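Local coordinates for condensin complex subunit 3 (Schizosaccharomyces pombe, PDB 5OQR), which serves as a regulatory HEAT-repeat subunit of condensin, the complex required to convert interphase chromatin into mitotic-like condensed chromosomes, at residues Ala676-Glu686 and Phe729-Lys738; Leu702-Ala711 and Leu737-Tyr748. All coordinates share one frame; numbering follows the deposited sequence.

Contact 1. Residues Ala676-Glu686 and Phe729-Lys738; sequences AQQMLDWTDNE and FMISLLGKLK
Leu680 and Ala676, one helical turn apart, make the apolar part of this contact. The methyl of Ala676 meets the edge of the Phe729 ring near its plane, with CB 3.7 Å from Phe729 CZ, and also touches Leu733 CD2 at 3.9 Å. The Leu680 side chain crosses those of Lys736 and Leu737 at about a right angle: CD1 lies against the aliphatic part of Lys736, 3.9 Å from Lys736 CB, and CD2 reaches Leu737 CD2 at 3.8 Å. These residues join helix 669-682 to helix 725-736, the latter in HEAT repeat 9 of the alpha-solenoid, and, through Leu737, to the residue just past its end; the short helical segments cross at -43° with their axes 11.3 Å apart. Leu710 of helix 706-717 packs on both Leu680 and Leu737.

The polar part follows beyond the helix ends. With CG anti to the backbone N (chi1 -174°), Asp684 presents OD2 obliquely to the chain of Lys738, and the salt bridge to Lys738 NZ is long at 3.8 Å. Its other oxygen, OD1, accepts from Glu686 N at 2.8 Å in an Asx turn, the donor standing 41° out of the carboxylate plane.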
loop_
_atom_site.group_PDB
_atom_site.type_symbol
_atom_site.label_atom_id
_atom_site.label_comp_id
_atom_site.label_asym_id
_atom_site.label_seq_id
_atom_site.Cartn_x
_atom_site.Cartn_y
_atom_site.Cartn_z
ATOM N N ALA A 676 -15.532 5.726 -14.196
ATOM C CA ALA A 676 -16.539 4.842 -14.771
ATOM C C ALA A 676 -16.022 3.417 -14.893
ATOM O O ALA A 676 -16.743 2.458 -14.598
ATOM C CB ALA A 676 -16.978 5.368 -16.136
ATOM N N GLN A 677 -14.774 3.252 -15.331
ATOM C CA GLN A 677 -14.213 1.913 -15.445
ATOM C C GLN A 677 -14.094 1.244 -14.083
ATOM O O GLN A 677 -14.257 0.024 -13.974
ATOM C CB GLN A 677 -12.852 1.974 -16.138
ATOM C CG GLN A 677 -12.250 0.614 -16.441
ATOM C CD GLN A 677 -13.181 -0.267 -17.250
ATOM O OE1 GLN A 677 -13.484 0.026 -18.406
ATOM N NE2 GLN A 677 -13.650 -1.348 -16.639
ATOM N N GLN A 678 -13.811 2.019 -13.034
ATOM C CA GLN A 678 -13.806 1.467 -11.684
ATOM C C GLN A 678 -15.183 0.934 -11.313
ATOM O O GLN A 678 -15.326 -0.228 -10.916
ATOM C CB GLN A 678 -13.358 2.533 -10.684
ATOM C CG GLN A 678 -11.871 2.524 -10.382
ATOM C CD GLN A 678 -11.514 1.570 -9.259
ATOM O OE1 GLN A 678 -11.655 0.354 -9.392
ATOM N NE2 GLN A 678 -11.055 2.121 -8.140
ATOM N N MET A 679 -16.212 1.774 -11.438
ATOM C CA MET A 679 -17.568 1.328 -11.143
ATOM C C MET A 679 -17.957 0.124 -11.989
ATOM O O MET A 679 -18.715 -0.737 -11.530
ATOM C CB MET A 679 -18.559 2.464 -11.378
ATOM C CG MET A 679 -18.271 3.753 -10.635
ATOM S SD MET A 679 -19.751 4.782 -10.593
ATOM C CE MET A 679 -19.070 6.393 -10.249
ATOM N N LEU A 680 -17.463 0.047 -13.226
ATOM C CA LEU A 680 -17.787 -1.090 -14.081
ATOM C C LEU A 680 -17.113 -2.363 -13.588
ATOM O O LEU A 680 -17.704 -3.447 -13.651
ATOM C CB LEU A 680 -17.380 -0.793 -15.525
ATOM C CG LEU A 680 -18.305 0.139 -16.307
ATOM C CD1 LEU A 680 -17.662 0.538 -17.618
ATOM C CD2 LEU A 680 -19.651 -0.524 -16.556
ATOM N N ASP A 681 -15.877 -2.257 -13.104
ATOM C CA ASP A 681 -15.212 -3.421 -12.533
ATOM C C ASP A 681 -15.944 -3.913 -11.292
ATOM O O ASP A 681 -16.109 -5.123 -11.098
ATOM C CB ASP A 681 -13.761 -3.082 -12.203
ATOM C CG ASP A 681 -12.949 -2.749 -13.436
ATOM O OD1 ASP A 681 -11.703 -2.758 -13.354
ATOM O OD2 ASP A 681 -13.561 -2.487 -14.491
ATOM N N TRP A 682 -16.398 -2.989 -10.444
ATOM C CA TRP A 682 -17.140 -3.374 -9.249
ATOM C C TRP A 682 -18.389 -4.170 -9.591
ATOM O O TRP A 682 -18.796 -5.047 -8.820
ATOM C CB TRP A 682 -17.528 -2.132 -8.449
ATOM C CG TRP A 682 -16.371 -1.398 -7.847
ATOM C CD1 TRP A 682 -15.116 -1.877 -7.634
ATOM C CD2 TRP A 682 -16.368 -0.044 -7.381
ATOM N NE1 TRP A 682 -14.330 -0.909 -7.064
ATOM C CE2 TRP A 682 -15.076 0.227 -6.899
ATOM C CE3 TRP A 682 -17.333 0.964 -7.327
ATOM C CZ2 TRP A 682 -14.724 1.464 -6.369
ATOM C CZ3 TRP A 682 -16.983 2.187 -6.800
ATOM C CH2 TRP A 682 -15.691 2.430 -6.329
ATOM N N THR A 683 -19.013 -3.879 -10.727
ATOM C CA THR A 683 -20.260 -4.522 -11.115
ATOM C C THR A 683 -20.051 -5.727 -12.025
ATOM O O THR A 683 -21.029 -6.374 -12.401
ATOM C CB THR A 683 -21.167 -3.497 -11.799
ATOM O OG1 THR A 683 -20.421 -2.780 -12.785
ATOM C CG2 THR A 683 -21.697 -2.503 -10.800
ATOM N N ASP A 684 -18.807 -6.053 -12.366
ATOM C CA ASP A 684 -18.514 -7.174 -13.248
ATOM C C ASP A 684 -18.675 -8.487 -12.488
ATOM O O ASP A 684 -18.003 -8.713 -11.477
ATOM C CB ASP A 684 -17.099 -7.040 -13.805
ATOM C CG ASP A 684 -16.775 -8.085 -14.852
ATOM O OD1 ASP A 684 -17.442 -9.141 -14.886
ATOM O OD2 ASP A 684 -15.838 -7.852 -15.643
ATOM N N ASN A 685 -19.558 -9.356 -12.984
ATOM C CA ASN A 685 -19.813 -10.625 -12.308
ATOM C C ASN A 685 -18.574 -11.510 -12.284
ATOM O O ASN A 685 -18.415 -12.329 -11.372
ATOM C CB ASN A 685 -20.968 -11.358 -12.991
ATOM C CG ASN A 685 -21.290 -12.681 -12.328
ATOM O OD1 ASN A 685 -20.934 -13.744 -12.835
ATOM N ND2 ASN A 685 -21.961 -12.621 -11.184
ATOM N N GLU A 686 -17.692 -11.368 -13.273
ATOM C CA GLU A 686 -16.498 -12.200 -13.329
ATOM C C GLU A 686 -15.565 -11.950 -12.152
ATOM O O GLU A 686 -14.778 -12.836 -11.803
ATOM C CB GLU A 686 -15.754 -11.952 -14.643
ATOM C CG GLU A 686 -14.543 -12.850 -14.862
ATOM C CD GLU A 686 -14.919 -14.311 -15.027
ATOM O OE1 GLU A 686 -16.121 -14.600 -15.203
ATOM O OE2 GLU A 686 -14.013 -15.170 -14.982
ATOM N N PHE A 729 -21.255 10.306 -23.312
ATOM C CA PHE A 729 -20.427 9.494 -22.430
ATOM C C PHE A 729 -21.202 8.305 -21.881
ATOM O O PHE A 729 -20.657 7.202 -21.767
ATOM C CB PHE A 729 -19.881 10.350 -21.291
ATOM C CG PHE A 729 -19.039 9.584 -20.323
ATOM C CD1 PHE A 729 -19.495 9.323 -19.045
ATOM C CD2 PHE A 729 -17.801 9.098 -20.701
ATOM C CE1 PHE A 729 -18.724 8.607 -18.157
ATOM C CE2 PHE A 729 -17.025 8.380 -19.819
ATOM C CZ PHE A 729 -17.488 8.129 -18.548
ATOM N N MET A 730 -22.475 8.504 -21.535
ATOM C CA MET A 730 -23.273 7.397 -21.023
ATOM C C MET A 730 -23.427 6.299 -22.062
ATOM O O MET A 730 -23.472 5.115 -21.711
ATOM C CB MET A 730 -24.642 7.902 -20.570
ATOM C CG MET A 730 -24.583 8.951 -19.469
ATOM S SD MET A 730 -23.679 8.407 -18.005
ATOM C CE MET A 730 -24.805 7.189 -17.337
ATOM N N ILE A 731 -23.507 6.666 -23.344
ATOM C CA ILE A 731 -23.578 5.665 -24.403
ATOM C C ILE A 731 -22.243 4.948 -24.539
ATOM O O ILE A 731 -22.195 3.746 -24.818
ATOM C CB ILE A 731 -24.012 6.324 -25.726
ATOM C CG1 ILE A 731 -25.469 6.774 -25.634
ATOM C CG2 ILE A 731 -23.842 5.366 -26.910
ATOM C CD1 ILE A 731 -25.885 7.738 -26.723
ATOM N N SER A 732 -21.140 5.673 -24.339
ATOM C CA SER A 732 -19.814 5.065 -24.400
ATOM C C SER A 732 -19.708 3.843 -23.498
ATOM O O SER A 732 -18.957 2.910 -23.802
ATOM C CB SER A 732 -18.754 6.092 -24.008
ATOM O OG SER A 732 -18.990 6.589 -22.703
ATOM N N LEU A 733 -20.451 3.825 -22.391
ATOM C CA LEU A 733 -20.331 2.729 -21.437
ATOM C C LEU A 733 -20.924 1.437 -21.977
ATOM O O LEU A 733 -20.457 0.349 -21.621
ATOM C CB LEU A 733 -21.005 3.115 -20.122
ATOM C CG LEU A 733 -20.540 4.455 -19.548
ATOM C CD1 LEU A 733 -21.335 4.804 -18.310
ATOM C CD2 LEU A 733 -19.050 4.420 -19.248
ATOM N N LEU A 734 -21.946 1.528 -22.833
ATOM C CA LEU A 734 -22.545 0.327 -23.406
ATOM C C LEU A 734 -21.511 -0.521 -24.134
ATOM O O LEU A 734 -21.629 -1.749 -24.166
ATOM C CB LEU A 734 -23.678 0.712 -24.353
ATOM C CG LEU A 734 -24.937 1.265 -23.689
ATOM C CD1 LEU A 734 -25.760 2.045 -24.690
ATOM C CD2 LEU A 734 -25.761 0.141 -23.089
ATOM N N GLY A 735 -20.490 0.110 -24.713
ATOM C CA GLY A 735 -19.445 -0.633 -25.390
ATOM C C GLY A 735 -18.472 -1.313 -24.453
ATOM O O GLY A 735 -17.818 -2.282 -24.850
ATOM N N LYS A 736 -18.359 -0.829 -23.218
ATOM C CA LYS A 736 -17.451 -1.420 -22.245
ATOM C C LYS A 736 -18.100 -2.524 -21.423
ATOM O O LYS A 736 -17.386 -3.291 -20.770
ATOM C CB LYS A 736 -16.914 -0.342 -21.303
ATOM C CG LYS A 736 -16.367 0.880 -22.015
ATOM C CD LYS A 736 -15.953 1.958 -21.037
ATOM C CE LYS A 736 -15.531 3.227 -21.758
ATOM N NZ LYS A 736 -14.408 2.990 -22.703
ATOM N N LEU A 737 -19.426 -2.622 -21.442
ATOM C CA LEU A 737 -20.110 -3.647 -20.668
ATOM C C LEU A 737 -19.620 -5.034 -21.063
ATOM O O LEU A 737 -19.223 -5.280 -22.204
ATOM C CB LEU A 737 -21.620 -3.551 -20.873
ATOM C CG LEU A 737 -22.289 -2.249 -20.435
ATOM C CD1 LEU A 737 -23.745 -2.232 -20.869
ATOM C CD2 LEU A 737 -22.183 -2.066 -18.935
ATOM N N LYS A 738 -19.644 -5.940 -20.096
ATOM C CA LYS A 738 -19.278 -7.337 -20.294
ATOM C C LYS A 738 -20.563 -8.153 -20.212
ATOM O O LYS A 738 -20.997 -8.552 -19.130
ATOM C CB LYS A 738 -18.263 -7.797 -19.261
ATOM C CG LYS A 738 -16.816 -7.494 -19.627
ATOM C CD LYS A 738 -15.852 -8.321 -18.792
ATOM C CE LYS A 738 -15.833 -9.786 -19.225
ATOM N NZ LYS A 738 -15.397 -10.688 -18.124
#

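Contact 2. Residues Leu702-Ala711 and Leu737-Tyr748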
loop_
_atom_site.group_PDB
_atom_site.type_symbol
_atom_site.label_atom_id
_atom_site.label_comp_id
_atom_site.label_asym_id
_atom_site.label_seq_id
_atom_site.Cartn_x
_atom_site.Cartn_y
_atom_site.Cartn_z
ATOM N N LEU A 702 -31.826 -18.384 -12.804
ATOM C CA LEU A 702 -32.261 -17.082 -13.301
ATOM C C LEU A 702 -31.822 -16.017 -12.299
ATOM O O LEU A 702 -32.606 -15.462 -11.533
ATOM C CB LEU A 702 -33.760 -17.017 -13.568
ATOM C CG LEU A 702 -34.115 -15.723 -14.333
ATOM C CD1 LEU A 702 -33.243 -15.515 -15.584
ATOM C CD2 LEU A 702 -35.572 -15.691 -14.732
ATOM N N ASN A 703 -30.516 -15.795 -12.274
ATOM C CA ASN A 703 -29.922 -14.566 -11.778
ATOM C C ASN A 703 -29.699 -13.656 -12.978
ATOM O O ASN A 703 -29.124 -14.086 -13.984
ATOM C CB ASN A 703 -28.592 -14.847 -11.074
ATOM C CG ASN A 703 -28.645 -14.622 -9.575
ATOM O OD1 ASN A 703 -29.665 -14.211 -9.017
ATOM N ND2 ASN A 703 -27.529 -14.907 -8.910
ATOM N N HIS A 704 -30.157 -12.415 -12.886
ATOM C CA HIS A 704 -29.987 -11.490 -13.992
ATOM C C HIS A 704 -28.591 -10.886 -13.955
ATOM O O HIS A 704 -28.060 -10.576 -12.885
ATOM C CB HIS A 704 -31.049 -10.396 -13.945
ATOM C CG HIS A 704 -32.446 -10.919 -14.043
ATOM N ND1 HIS A 704 -32.975 -11.409 -15.217
ATOM C CD2 HIS A 704 -33.417 -11.046 -13.109
ATOM C CE1 HIS A 704 -34.216 -11.808 -15.003
ATOM N NE2 HIS A 704 -34.508 -11.599 -13.733
ATOM N N ASN A 705 -27.992 -10.750 -15.131
ATOM C CA ASN A 705 -26.653 -10.191 -15.237
ATOM C C ASN A 705 -26.674 -8.721 -14.841
ATOM O O ASN A 705 -27.512 -7.950 -15.318
ATOM C CB ASN A 705 -26.132 -10.358 -16.660
ATOM C CG ASN A 705 -24.680 -9.978 -16.795
ATOM O OD1 ASN A 705 -24.355 -8.857 -17.182
ATOM N ND2 ASN A 705 -23.792 -10.914 -16.482
ATOM N N VAL A 706 -25.748 -8.335 -13.961
ATOM C CA VAL A 706 -25.715 -6.961 -13.470
ATOM C C VAL A 706 -25.402 -5.997 -14.605
ATOM O O VAL A 706 -25.945 -4.888 -14.666
ATOM C CB VAL A 706 -24.697 -6.828 -12.319
ATOM C CG1 VAL A 706 -24.642 -5.393 -11.804
ATOM C CG2 VAL A 706 -25.045 -7.777 -11.187
ATOM N N HIS A 707 -24.515 -6.396 -15.517
ATOM C CA HIS A 707 -24.125 -5.500 -16.598
ATOM C C HIS A 707 -25.249 -5.332 -17.612
ATOM O O HIS A 707 -25.462 -4.231 -18.130
ATOM C CB HIS A 707 -22.856 -6.017 -17.272
ATOM C CG HIS A 707 -21.591 -5.508 -16.652
ATOM N ND1 HIS A 707 -20.344 -5.865 -17.112
ATOM C CD2 HIS A 707 -21.381 -4.667 -15.612
ATOM C CE1 HIS A 707 -19.419 -5.265 -16.386
ATOM N NE2 HIS A 707 -20.022 -4.533 -15.469
ATOM N N LEU A 708 -25.979 -6.403 -17.912
ATOM C CA LEU A 708 -27.150 -6.249 -18.763
ATOM C C LEU A 708 -28.241 -5.467 -18.047
ATOM O O LEU A 708 -28.997 -4.728 -18.688
ATOM C CB LEU A 708 -27.670 -7.616 -19.206
ATOM C CG LEU A 708 -28.596 -7.597 -20.423
ATOM C CD1 LEU A 708 -27.862 -7.111 -21.667
ATOM C CD2 LEU A 708 -29.180 -8.974 -20.664
ATOM N N HIS A 709 -28.337 -5.613 -16.725
ATOM C CA HIS A 709 -29.223 -4.756 -15.949
ATOM C C HIS A 709 -28.751 -3.310 -15.992
ATOM O O HIS A 709 -29.568 -2.384 -16.037
ATOM C CB HIS A 709 -29.300 -5.253 -14.505
ATOM C CG HIS A 709 -29.975 -4.298 -13.574
ATOM N ND1 HIS A 709 -29.323 -3.704 -12.514
ATOM C CD2 HIS A 709 -31.241 -3.820 -13.549
ATOM C CE1 HIS A 709 -30.159 -2.907 -11.874
ATOM N NE2 HIS A 709 -31.330 -2.959 -12.483
ATOM N N LEU A 710 -27.435 -3.095 -15.990
ATOM C CA LEU A 710 -26.905 -1.739 -16.055
ATOM C C LEU A 710 -27.193 -1.101 -17.409
ATOM O O LEU A 710 -27.435 0.107 -17.494
ATOM C CB LEU A 710 -25.403 -1.754 -15.775
ATOM C CG LEU A 710 -24.706 -0.393 -15.763
ATOM C CD1 LEU A 710 -25.284 0.503 -14.684
ATOM C CD2 LEU A 710 -23.215 -0.569 -15.573
ATOM N N ALA A 711 -27.161 -1.895 -18.480
ATOM C CA ALA A 711 -27.551 -1.388 -19.789
ATOM C C ALA A 711 -28.967 -0.828 -19.752
ATOM O O ALA A 711 -29.223 0.280 -20.233
ATOM C CB ALA A 711 -27.436 -2.499 -20.830
ATOM N N LEU A 737 -19.426 -2.622 -21.442
ATOM C CA LEU A 737 -20.110 -3.647 -20.668
ATOM C C LEU A 737 -19.620 -5.034 -21.063
ATOM O O LEU A 737 -19.223 -5.280 -22.204
ATOM C CB LEU A 737 -21.620 -3.551 -20.873
ATOM C CG LEU A 737 -22.289 -2.249 -20.435
ATOM C CD1 LEU A 737 -23.745 -2.232 -20.869
ATOM C CD2 LEU A 737 -22.183 -2.066 -18.935
ATOM N N LYS A 738 -19.644 -5.940 -20.096
ATOM C CA LYS A 738 -19.278 -7.337 -20.294
ATOM C C LYS A 738 -20.563 -8.153 -20.212
ATOM O O LYS A 738 -20.997 -8.552 -19.130
ATOM C CB LYS A 738 -18.263 -7.797 -19.261
ATOM C CG LYS A 738 -16.816 -7.494 -19.627
ATOM C CD LYS A 738 -15.852 -8.321 -18.792
ATOM C CE LYS A 738 -15.833 -9.786 -19.225
ATOM N NZ LYS A 738 -15.397 -10.688 -18.124
ATOM N N ILE A 739 -21.168 -8.398 -21.365
ATOM C CA ILE A 739 -22.426 -9.130 -21.458
ATOM C C ILE A 739 -22.093 -10.576 -21.809
ATOM O O ILE A 739 -21.477 -10.814 -22.856
ATOM C CB ILE A 739 -23.358 -8.508 -22.508
ATOM C CG1 ILE A 739 -23.440 -6.990 -22.317
ATOM C CG2 ILE A 739 -24.740 -9.133 -22.426
ATOM C CD1 ILE A 739 -23.953 -6.551 -20.960
ATOM N N PRO A 740 -22.447 -11.552 -20.977
ATOM C CA PRO A 740 -22.232 -12.949 -21.365
ATOM C C PRO A 740 -23.161 -13.357 -22.498
ATOM O O PRO A 740 -24.170 -12.709 -22.783
ATOM C CB PRO A 740 -22.531 -13.731 -20.083
ATOM C CG PRO A 740 -23.353 -12.820 -19.256
ATOM C CD PRO A 740 -22.917 -11.437 -19.587
ATOM N N THR A 741 -22.799 -14.459 -23.149
ATOM C CA THR A 741 -23.517 -14.945 -24.319
ATOM C C THR A 741 -24.404 -16.146 -24.020
ATOM O O THR A 741 -25.022 -16.684 -24.943
ATOM C CB THR A 741 -22.525 -15.313 -25.425
ATOM O OG1 THR A 741 -21.734 -16.430 -25.007
ATOM C CG2 THR A 741 -21.610 -14.139 -25.739
ATOM N N ASP A 742 -24.485 -16.576 -22.762
ATOM C CA ASP A 742 -25.255 -17.753 -22.384
ATOM C C ASP A 742 -26.499 -17.409 -21.579
ATOM O O ASP A 742 -27.110 -18.306 -20.991
ATOM C CB ASP A 742 -24.376 -18.720 -21.590
ATOM C CG ASP A 742 -23.928 -18.144 -20.259
ATOM O OD1 ASP A 742 -23.847 -16.905 -20.144
ATOM O OD2 ASP A 742 -23.655 -18.933 -19.329
ATOM N N LEU A 743 -26.894 -16.139 -21.539
ATOM C CA LEU A 743 -28.072 -15.753 -20.785
ATOM C C LEU A 743 -29.338 -16.198 -21.513
ATOM O O LEU A 743 -29.312 -16.488 -22.711
ATOM C CB LEU A 743 -28.102 -14.242 -20.578
ATOM C CG LEU A 743 -26.951 -13.634 -19.780
ATOM C CD1 LEU A 743 -26.950 -12.121 -19.921
ATOM C CD2 LEU A 743 -27.044 -14.029 -18.317
ATOM N N PRO A 744 -30.462 -16.270 -20.802
ATOM C CA PRO A 744 -31.740 -16.535 -21.468
ATOM C C PRO A 744 -32.033 -15.500 -22.544
ATOM O O PRO A 744 -31.560 -14.363 -22.500
ATOM C CB PRO A 744 -32.760 -16.457 -20.329
ATOM C CG PRO A 744 -31.990 -16.782 -19.112
ATOM C CD PRO A 744 -30.592 -16.279 -19.337
ATOM N N SER A 745 -32.844 -15.913 -23.521
ATOM C CA SER A 745 -33.197 -15.019 -24.619
ATOM C C SER A 745 -34.093 -13.877 -24.152
ATOM O O SER A 745 -33.986 -12.761 -24.669
ATOM C CB SER A 745 -33.887 -15.805 -25.734
ATOM O OG SER A 745 -33.010 -16.760 -26.303
ATOM N N SER A 746 -34.975 -14.133 -23.184
ATOM C CA SER A 746 -35.852 -13.078 -22.688
ATOM C C SER A 746 -35.061 -11.929 -22.078
ATOM O O SER A 746 -35.541 -10.791 -22.056
ATOM C CB SER A 746 -36.830 -13.648 -21.661
ATOM O OG SER A 746 -36.143 -14.230 -20.569
ATOM N N ASP A 747 -33.855 -12.201 -21.576
ATOM C CA ASP A 747 -33.024 -11.130 -21.037
ATOM C C ASP A 747 -32.550 -10.202 -22.148
ATOM O O ASP A 747 -32.675 -8.978 -22.043
ATOM C CB ASP A 747 -31.834 -11.720 -20.277
ATOM C CG ASP A 747 -32.245 -12.402 -18.985
ATOM O OD1 ASP A 747 -33.226 -11.953 -18.354
ATOM O OD2 ASP A 747 -31.589 -13.387 -18.596
ATOM N N TYR A 748 -32.010 -10.769 -23.228
ATOM C CA TYR A 748 -31.617 -9.952 -24.371
ATOM C C TYR A 748 -32.826 -9.262 -24.988
ATOM O O TYR A 748 -32.735 -8.114 -25.436
ATOM C CB TYR A 748 -30.906 -10.813 -25.414
ATOM C CG TYR A 748 -29.708 -11.558 -24.886
ATOM C CD1 TYR A 748 -28.593 -10.878 -24.423
ATOM C CD2 TYR A 748 -29.687 -12.944 -24.859
ATOM C CE1 TYR A 748 -27.495 -11.556 -23.941
ATOM C CE2 TYR A 748 -28.594 -13.631 -24.381
ATOM C CZ TYR A 748 -27.499 -12.932 -23.924
ATOM O OH TYR A 748 -26.404 -13.614 -23.446
#
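Asn705 holds its CG anti to the backbone N (chi1 -172°), which swings the amide toward Pro740 and brings OD1 back over the start of its own helix. CG of Leu708 is likewise anti to its backbone N, carrying the branched end to the linker, where CD1 meets Ile739 CG2 at 3.8 Å and CD2 meets Leu743 CD1 at 3.9 Å. Asn705 is the N-cap of helix 706-717: OD1 takes Leu708 N at 3.0 Å, in the carbonyl plane and on a lone pair, and His707 N more weakly. ND2 lies against the CD-CG side of Pro740, 3.3 Å from Pro740 CD, while CB packs on Leu743. An alanine here would remove the side-chain amide, is likely to leave the backbone N-H groups of His707 and Leu708 without their cap, and would probably open a gap beside Pro740.

The first turn of this helix, which lies in HEAT repeat 9, is lined by the linker leading from helix 725-736 to helix 745-759. Lys738 N gives a bond of 3.1 Å to His707 ND1, 36° out of the ring plane, and Lys738 O stands near ND1 as a weak second partner; NE2 probably bonds outside this contact. Leu737 CD2 lies over one face of this imidazole, and Leu737 CD1 meets Ala711 CB at 3.7 Å.

Tyr748, in the first turn of helix 745-759, ties the linker to that helix: Tyr748 OH accepts from Leu743 N at 3.2 Å and also lies close to Pro740 O, at a length too short to be taken literally. At the far end, Asp747 OD1 approaches the edge of the His704 ring for a weak bond of 3.2 Å from His704 ND1, ring and carboxylate planes standing 76° apart.

Contacts 1 and 2 lie near the C-terminal end of the helical solenoid, their centres about 13 Å apart and on the same side of the chain's centre. Their segments alternate along the chain: 676-686, 702-711, 729-738, then 737-748, with Leu737 and Lys738 common to both. Helix 669-682, helix 706-717 and helix 725-736 follow one another, and the two contacts tie all three together with the start of helix 745-759. They also touch directly, since His707 NE2 of contact 2 probably bonds to Leu680 O of contact 1, 3.1 Å away, and to Thr683 OG1. HEAT repeat 9 is thereby joined to the helix preceding it and to the one following.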